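Endoglucanase (Clostridium thermocellum, PDB 2E4T) probably hydrolyses internal beta-1,4-glucosidic linkages of cellulose and xyloglucan, through the glycoside hydrolase family 44 module of a larger multidomain enzyme. Local coordinates at residues D376-G379 with I380-K383. Sequence-based numbering, arbitrary orientation. Where two conformers were deposited one is given.
Sequences DVLG and IFGK
Ile380, Phe381, Gly382 and Lys383 each donate a backbone N-H to the carbonyl oxygen four residues back, as in a regular alpha helix. The straightest of these bonds runs from Phe381 N to Val377 O, 2.8 Å long with an angle of 170° at the hydrogen.

The same pair carries the main side-chain contact. Val377 and Phe381 lie side by side and point the same way. Val377 CG1 sits over one face of the Phe381 ring, 3.6 Å from its centroid and displaced toward the rim, in a CH-pi contact. The nearest ring atom to Val377 CG1 is Phe381 CZ, at 3.4 Å. With chi1 at 168°, CG1 of Val377 is the branch trans to the backbone N, and it is the methyl that reaches the ring face. Val377 O lies over a ring face near CG. Leu378 CD2 approaches the ring obliquely and more loosely, 4.4 Å from Phe381 CD2. Tyr360 of strand 354-360 meets the Phe381 ring edge-to-face.

On another side of the helix, Ile380 CG1 is 3.2 Å from Asp376 O. In the conformer given, the Asp376 carboxylate turns to other partners: OD1 is hydrogen-bonded to Tyr435 OH and Ser433 OG of the beta-sheet domain.

Helix 368-384 follows strand 354-360 and leads to strand 388-391, a beta-alpha-beta unit of the TIM-like barrel. Within 376-383, one side is apolar and aromatic: the Phe381 ring packs on Ile357 of strand 354-360 and Ile27 of strand 26-30. Another side carries the Asp376 carboxylate, where the two hydroxyls satisfy OD1 of this buried residue and tie the helix to strand 432-439.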
# COMPACT_ATOMS: atom_id res chain seq x y z
N ASP A 376 10.61 8.20 -5.12
CA ASP A 376 11.54 7.09 -5.33
C ASP A 376 10.80 5.76 -5.07
O ASP A 376 10.89 4.80 -5.88
CB ASP A 376 12.73 7.26 -4.37
CG ASP A 376 13.99 6.55 -4.81
OD1 ASP A 376 14.19 6.38 -6.04
OD2 ASP A 376 14.76 6.12 -3.89
N VAL A 377 10.09 5.67 -3.93
CA VAL A 377 9.33 4.48 -3.57
C VAL A 377 8.35 4.12 -4.67
O VAL A 377 8.20 2.93 -5.03
CB VAL A 377 8.64 4.72 -2.20
CG1 VAL A 377 7.59 3.67 -1.89
CG2 VAL A 377 9.70 4.79 -1.12
N LEU A 378 7.60 5.11 -5.19
CA LEU A 378 6.63 4.79 -6.25
C LEU A 378 7.34 4.26 -7.52
O LEU A 378 6.81 3.38 -8.22
CB LEU A 378 5.78 6.00 -6.57
CG LEU A 378 4.88 6.43 -5.43
CD1 LEU A 378 4.21 7.78 -5.82
CD2 LEU A 378 3.84 5.38 -5.07
N GLY A 379 8.52 4.84 -7.83
CA GLY A 379 9.29 4.34 -8.97
C GLY A 379 9.69 2.86 -8.75
O GLY A 379 9.59 2.03 -9.68
N ILE A 380 10.15 2.56 -7.53
CA ILE A 380 10.55 1.21 -7.17
C ILE A 380 9.35 0.25 -7.23
O ILE A 380 9.46 -0.87 -7.78
CB ILE A 380 11.18 1.24 -5.74
CG1 ILE A 380 12.51 1.99 -5.79
CG2 ILE A 380 11.32 -0.15 -5.17
CD1 ILE A 380 12.90 2.58 -4.44
N PHE A 381 8.23 0.64 -6.64
CA PHE A 381 7.05 -0.22 -6.69
C PHE A 381 6.72 -0.57 -8.13
O PHE A 381 6.36 -1.72 -8.46
CB PHE A 381 5.86 0.45 -6.03
CG PHE A 381 5.91 0.57 -4.51
CD1 PHE A 381 6.83 -0.11 -3.73
CD2 PHE A 381 4.97 1.35 -3.87
CE1 PHE A 381 6.83 -0.00 -2.32
CE2 PHE A 381 4.97 1.46 -2.46
CZ PHE A 381 5.86 0.77 -1.72
N GLY A 382 6.77 0.44 -9.01
CA GLY A 382 6.41 0.17 -10.41
C GLY A 382 7.40 -0.75 -11.08
O GLY A 382 6.92 -1.77 -11.65
N LYS A 383 8.69 -0.46 -10.92
CA LYS A 383 9.78 -1.16 -11.61
C LYS A 383 9.87 -2.60 -11.16
O LYS A 383 10.17 -3.50 -11.97
CB LYS A 383 11.09 -0.42 -11.32
CG LYS A 383 12.35 -1.03 -11.92
CD LYS A 383 13.55 -0.10 -11.70
CE LYS A 383 14.84 -0.69 -12.22
NZ LYS A 383 15.94 0.27 -12.03